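Local coordinates for CIR protein (PDB 6ZYV), which is a variant antigen of the Plasmodium interspersed repeat (PIR) family, associated with infected red blood cells, whose molecular function is unknown, at residues Pro103-Gly106 and Ile107-Lys111; Ile144-Met147 and Asn148-Ala152. The protein carries 5 engineered substitutions. All blocks are in the same frame, centred on the assembly; numbering follows the deposited sequence.

Contact 1: Pro103-Gly106 and Ile107-Lys111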
ATOM      1  N   PRO A 103      16.118  -1.432   9.807  1.00 67.29           N
ATOM      2  CA  PRO A 103      17.381  -2.180   9.762  1.00 68.60           C
ATOM      3  C   PRO A 103      17.120  -3.554  10.399  1.00 69.01           C
ATOM      4  O   PRO A 103      16.257  -3.678  11.286  1.00 69.74           O
ATOM      5  CB  PRO A 103      18.321  -1.325  10.611  1.00 70.36           C
ATOM      6  CG  PRO A 103      17.429  -0.663  11.608  1.00 70.15           C
ATOM      7  CD  PRO A 103      16.057  -0.523  10.971  1.00 67.24           C
ATOM      8  N   ASN A 104      17.784  -4.603   9.913  1.00 68.62           N
ATOM      9  CA  ASN A 104      17.584  -5.952  10.477  1.00 68.54           C
ATOM     10  C   ASN A 104      16.196  -6.577  10.191  1.00 66.38           C
ATOM     11  O   ASN A 104      15.762  -7.505  10.871  1.00 66.77           O
ATOM     12  CB  ASN A 104      17.883  -5.973  11.977  1.00 70.52           C
ATOM     13  CG  ASN A 104      18.424  -7.286  12.442  1.00 74.87           C
ATOM     14  OD1 ASN A 104      18.009  -7.834  13.470  1.00 76.23           O
ATOM     15  ND2 ASN A 104      19.357  -7.824  11.684  1.00 76.33           N
ATOM     16  N   GLU A 105      15.511  -6.065   9.186  1.00 64.05           N
ATOM     17  CA  GLU A 105      14.251  -6.602   8.681  1.00 61.78           C
ATOM     18  C   GLU A 105      14.322  -6.416   7.158  1.00 60.12           C
ATOM     19  O   GLU A 105      15.202  -5.716   6.658  1.00 61.05           O
ATOM     20  CB  GLU A 105      13.018  -5.865   9.263  1.00 62.39           C
ATOM     21  CG  GLU A 105      12.729  -6.067  10.745  1.00 68.27           C
ATOM     22  CD  GLU A 105      12.333  -7.437  11.286  1.00 76.32           C
ATOM     23  OE1 GLU A 105      11.950  -8.326  10.490  1.00 76.39           O
ATOM     24  OE2 GLU A 105      12.391  -7.610  12.528  1.00 79.65           O
ATOM     25  N   GLY A 106      13.382  -6.989   6.431  1.00 57.83           N
ATOM     26  CA  GLY A 106      13.309  -6.824   4.983  1.00 56.70           C
ATOM     27  C   GLY A 106      12.265  -7.718   4.365  1.00 54.97           C
ATOM     28  O   GLY A 106      11.541  -8.419   5.086  1.00 54.55           O
ATOM     29  N   ILE A 107      12.224  -7.766   3.023  1.00 54.00           N
ATOM     30  CA  ILE A 107      11.267  -8.649   2.353  1.00 53.42           C
ATOM     31  C   ILE A 107      11.560 -10.122   2.713  1.00 53.58           C
ATOM     32  O   ILE A 107      10.616 -10.874   2.956  1.00 53.10           O
ATOM     33  CB  ILE A 107      11.153  -8.367   0.841  1.00 53.20           C
ATOM     34  CG1 ILE A 107      10.516  -6.975   0.626  1.00 53.13           C
ATOM     35  CG2 ILE A 107      10.314  -9.447   0.165  1.00 53.26           C
ATOM     36  CD1 ILE A 107      10.918  -6.309  -0.604  1.00 53.83           C
ATOM     37  N   HIS A 108      12.853 -10.458   2.943  1.00 54.29           N
ATOM     38  CA  HIS A 108      13.313 -11.774   3.383  1.00 55.83           C
ATOM     39  C   HIS A 108      12.789 -12.171   4.775  1.00 55.76           C
ATOM     40  O   HIS A 108      12.760 -13.355   5.074  1.00 57.30           O
ATOM     41  CB  HIS A 108      14.844 -11.850   3.341  1.00 58.86           C
ATOM     42  CG  HIS A 108      15.502 -10.901   4.297  1.00 63.42           C
ATOM     43  ND1 HIS A 108      15.431  -9.532   4.115  1.00 65.41           N
ATOM     44  CD2 HIS A 108      16.212 -11.156   5.418  1.00 65.73           C
ATOM     45  CE1 HIS A 108      16.089  -9.001   5.132  1.00 66.66           C
ATOM     46  NE2 HIS A 108      16.582  -9.936   5.937  1.00 67.27           N
ATOM     47  N   THR A 109      12.367 -11.207   5.612  1.00 53.86           N
ATOM     48  CA  THR A 109      11.778 -11.485   6.919  1.00 53.74           C
ATOM     49  C   THR A 109      10.263 -11.233   6.956  1.00 52.09           C
ATOM     50  O   THR A 109       9.691 -11.321   8.022  1.00 51.62           O
ATOM     51  CB  THR A 109      12.450 -10.660   8.046  1.00 56.06           C
ATOM     52  OG1 THR A 109      12.075  -9.282   7.953  1.00 57.08           O
ATOM     53  CG2 THR A 109      13.948 -10.793   8.066  1.00 57.09           C
ATOM     54  N   LEU A 110       9.631 -10.850   5.829  1.00 51.05           N
ATOM     55  CA  LEU A 110       8.206 -10.561   5.752  1.00 50.46           C
ATOM     56  C   LEU A 110       7.313 -11.724   6.208  1.00 51.07           C
ATOM     57  O   LEU A 110       6.425 -11.503   7.035  1.00 50.60           O
ATOM     58  CB  LEU A 110       7.852 -10.106   4.324  1.00 49.81           C
ATOM     59  CG  LEU A 110       6.373  -9.977   3.963  1.00 49.64           C
ATOM     60  CD1 LEU A 110       5.725  -8.868   4.750  1.00 49.10           C
ATOM     61  CD2 LEU A 110       6.214  -9.722   2.488  1.00 50.06           C
ATOM     62  N   LYS A 111       7.529 -12.957   5.675  1.00 52.04           N
ATOM     63  CA  LYS A 111       6.712 -14.112   6.061  1.00 53.42           C
ATOM     64  C   LYS A 111       6.796 -14.362   7.575  1.00 53.92           C
ATOM     65  O   LYS A 111       5.773 -14.511   8.234  1.00 54.10           O
ATOM     66  CB  LYS A 111       7.112 -15.367   5.265  1.00 57.02           C
ATOM     67  CG  LYS A 111       6.151 -16.554   5.455  1.00 63.65           C
ATOM     68  CD  LYS A 111       6.249 -17.575   4.303  1.00 71.12           C
ATOM     69  CE  LYS A 111       5.193 -18.660   4.447  1.00 77.25           C
ATOM     70  NZ  LYS A 111       5.319 -19.727   3.414  1.00 80.24           N
TER
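Thr109 reaches back to the two residues that lead into its turn, and its hydroxyl is the centre of the contact. Thr109 OG1 lies 2.7 Å from Glu105 OE1 and 3.0 Å from Gly106 O, within hydrogen-bonding distance of both oxygens. A chi1 of 72° sets OG1 between the backbone N and the carbonyl carbon of Thr109, the position from which it meets both Glu105 OE1 and Gly106 O. Glu105 meets it with one carboxylate oxygen: the side chain is bent at chi2 (-65°), which brings OE1 back to the hydroxyl, and the two side chains cross at about a right angle. Gly106 O is also gripped by the backbone, accepting from Thr109 N at 3.0 Å with the donor well above the carbonyl plane. The His108 ring comes obliquely to Gly106, its CE1 3.5 Å from Gly106 CA, while Thr109 CG2 sits over one ring face, toward the rim. Gly106, with no side chain, lets the imidazole come this close. Leu110 N bonds to Ile107 O, and Leu110 packs on Leu95 and Leu99. Gly106-Thr109 is a beta turn of type I/III character, leading from the loop after helix 81-101 into helix 110-118.

Contact 2: Ile144-Met147 and Asn148-Ala152. Engineered in segment 148-152: Ala152 (natural residue Ser).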
ATOM      1  N   ILE A 144       2.597 -12.247  -0.097  1.00 43.38           N
ATOM      2  CA  ILE A 144       3.931 -12.332   0.520  1.00 44.05           C
ATOM      3  C   ILE A 144       4.927 -12.982  -0.459  1.00 44.92           C
ATOM      4  O   ILE A 144       6.042 -12.484  -0.641  1.00 45.51           O
ATOM      5  CB  ILE A 144       3.865 -13.072   1.891  1.00 44.47           C
ATOM      6  CG1 ILE A 144       3.224 -12.195   2.942  1.00 45.66           C
ATOM      7  CG2 ILE A 144       5.241 -13.585   2.353  1.00 44.62           C
ATOM      8  CD1 ILE A 144       2.832 -12.963   4.206  1.00 47.85           C
ATOM      9  N   ASP A 145       4.494 -14.037  -1.133  1.00 45.25           N
ATOM     10  CA  ASP A 145       5.322 -14.730  -2.111  1.00 46.39           C
ATOM     11  C   ASP A 145       5.635 -13.826  -3.308  1.00 44.97           C
ATOM     12  O   ASP A 145       6.760 -13.830  -3.799  1.00 45.38           O
ATOM     13  CB  ASP A 145       4.654 -16.030  -2.554  1.00 52.28           C
ATOM     14  CG  ASP A 145       5.592 -16.968  -3.279  1.00 65.28           C
ATOM     15  OD1 ASP A 145       6.753 -17.121  -2.820  1.00 70.10           O
ATOM     16  OD2 ASP A 145       5.175 -17.551  -4.314  1.00 69.35           O
ATOM     17  N   LEU A 146       4.665 -13.001  -3.727  1.00 43.04           N
ATOM     18  CA  LEU A 146       4.849 -12.038  -4.787  1.00 41.91           C
ATOM     19  C   LEU A 146       5.871 -10.982  -4.384  1.00 40.62           C
ATOM     20  O   LEU A 146       6.673 -10.605  -5.221  1.00 40.32           O
ATOM     21  CB  LEU A 146       3.533 -11.366  -5.150  1.00 41.41           C
ATOM     22  CG  LEU A 146       2.658 -12.152  -6.095  1.00 43.36           C
ATOM     23  CD1 LEU A 146       1.287 -11.515  -6.193  1.00 43.95           C
ATOM     24  CD2 LEU A 146       3.353 -12.355  -7.482  1.00 42.26           C
ATOM     25  N   MET A 147       5.866 -10.526  -3.128  1.00 39.93           N
ATOM     26  CA  MET A 147       6.859  -9.550  -2.669  1.00 40.45           C
ATOM     27  C   MET A 147       8.257 -10.132  -2.711  1.00 43.15           C
ATOM     28  O   MET A 147       9.187  -9.431  -3.101  1.00 43.12           O
ATOM     29  CB  MET A 147       6.520  -8.975  -1.277  1.00 40.14           C
ATOM     30  CG  MET A 147       5.142  -8.311  -1.207  1.00 40.34           C
ATOM     31  SD  MET A 147       4.963  -6.777  -2.134  1.00 43.57           S
ATOM     32  CE  MET A 147       4.202  -7.352  -3.640  1.00 40.52           C
ATOM     33  N   ASN A 148       8.399 -11.430  -2.362  1.00 45.56           N
ATOM     34  CA  ASN A 148       9.667 -12.142  -2.400  1.00 49.25           C
ATOM     35  C   ASN A 148      10.129 -12.410  -3.814  1.00 50.26           C
ATOM     36  O   ASN A 148      11.311 -12.296  -4.085  1.00 50.92           O
ATOM     37  CB  ASN A 148       9.587 -13.449  -1.602  1.00 53.03           C
ATOM     38  CG  ASN A 148       9.843 -13.220  -0.141  1.00 59.06           C
ATOM     39  OD1 ASN A 148      11.000 -13.273   0.305  1.00 61.88           O
ATOM     40  ND2 ASN A 148       8.787 -12.918   0.617  1.00 59.72           N
ATOM     41  N   MET A 149       9.208 -12.740  -4.722  1.00 50.55           N
ATOM     42  CA  MET A 149       9.544 -12.983  -6.132  1.00 51.84           C
ATOM     43  C   MET A 149      10.059 -11.712  -6.827  1.00 51.74           C
ATOM     44  O   MET A 149      10.845 -11.794  -7.766  1.00 52.60           O
ATOM     45  CB  MET A 149       8.319 -13.507  -6.900  1.00 53.32           C
ATOM     46  CG  MET A 149       7.904 -14.949  -6.570  1.00 58.51           C
ATOM     47  SD  MET A 149       9.224 -16.174  -6.492  1.00 77.12           S
ATOM     48  CE  MET A 149       8.267 -17.683  -6.004  1.00 81.77           C
ATOM     49  N   ASN A 150       9.615 -10.543  -6.367  1.00 50.39           N
ATOM     50  CA  ASN A 150       9.985  -9.250  -6.924  1.00 49.64           C
ATOM     51  C   ASN A 150      10.863  -8.451  -5.939  1.00 49.93           C
ATOM     52  O   ASN A 150      10.961  -7.246  -6.116  1.00 49.09           O
ATOM     53  CB  ASN A 150       8.686  -8.430  -7.159  1.00 48.97           C
ATOM     54  CG  ASN A 150       7.796  -8.932  -8.283  1.00 49.60           C
ATOM     55  OD1 ASN A 150       8.155  -8.875  -9.458  1.00 50.63           O
ATOM     56  ND2 ASN A 150       6.611  -9.406  -7.950  1.00 46.74           N
ATOM     57  N   LYS A 151      11.454  -9.086  -4.885  1.00 50.89           N
ATOM     58  CA  LYS A 151      12.166  -8.385  -3.806  1.00 51.67           C
ATOM     59  C   LYS A 151      13.186  -7.358  -4.296  1.00 52.78           C
ATOM     60  O   LYS A 151      13.240  -6.269  -3.723  1.00 52.51           O
ATOM     61  CB  LYS A 151      12.784  -9.339  -2.778  1.00 53.42           C
ATOM     62  CG  LYS A 151      13.823 -10.314  -3.301  1.00 57.77           C
ATOM     63  CD  LYS A 151      14.425 -11.095  -2.138  1.00 62.86           C
ATOM     64  CE  LYS A 151      15.146 -12.337  -2.578  1.00 68.26           C
ATOM     65  NZ  LYS A 151      14.202 -13.473  -2.761  1.00 70.52           N
ATOM     66  N   ALA A 152      13.928  -7.659  -5.377  1.00 53.51           N
ATOM     67  CA  ALA A 152      14.891  -6.712  -5.932  1.00 54.49           C
ATOM     68  C   ALA A 152      14.271  -5.399  -6.457  1.00 53.82           C
ATOM     69  O   ALA A 152      14.918  -4.365  -6.342  1.00 54.22           O
ATOM     70  CB  ALA A 152      15.720  -7.372  -7.022  1.00 55.54           C
TER
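Asn148 and Asn150 each turn a side-chain amide back onto a carbonyl four residues earlier, doubling the backbone bond already there. Ile144 O accepts from Asn148 N and, at 3.1 Å, from Asn148 ND2. The hydrogen bond from ND2 is nearly straight (170°), and the oxygen lies almost in the plane of the Asn148 amide, although ND2 stands above the carbonyl plane of Ile144. Leu146 O likewise has two donors, Asn150 N at 3.2 Å and Asn150 ND2 at 3.0 Å, coming from opposite faces of its plane, but here the ND2 bond is more bent and the oxygen is tilted from the amide plane. In Asn150, CG sits beside the backbone N (chi1 -70°), which folds the amide back along the helix; ND2 also bonds to Ser207 O, tying this end to helix 206-211. Between these two pairs, Met149 N donates to Asp145 O at 2.8 Å. Past the last turn, Lys151 NZ makes a weak bond to Asn148 O at 3.4 Å.

The remaining contacts are van der Waals. Met149 bends at chi2, and its side chain and that of Asp145 cross obliquely: the methyl CE of Met149 approaches both carboxylate oxygens, 3.5 Å from Asp145 OD2, while Met149 CG rests 3.2 Å from Asp145 O. Ile144 and Asn148 run side by side, with CG2 of the first 4.0 Å from ND2 of the second. Met147 faces helix 81-101 through Ile92, Leu93 and Ser96.

Asn150 is the first residue to leave helical backbone angles, so this is the C-terminal end of helix 134-149 in the helical PIR ectodomain, with Asn148 and Asn150 doubling i to i+4 bonds of its last turns.

Contact 1 leads into helix 110-118 and contact 2 closes helix 134-149; their centres are 11 Å apart on the same side of the chain's centre. They touch by van der Waals packing: Ile107 CG2 lies 3.5 Å from Met147 O and 3.8 Å from Lys151 CB, and Leu110 CD2 lies 3.9 Å from Met147 CB. Both are partly buried and both pack on helix 81-101, and contact 2 also reaches helix 206-211. Their chemistry differs with place: in 103-111 a hydroxyl and a carboxylate gather at the helix entry, whereas in 144-152 side-chain amides add to backbone bonds at a helix exit. The surface sides carry His108 and Met149.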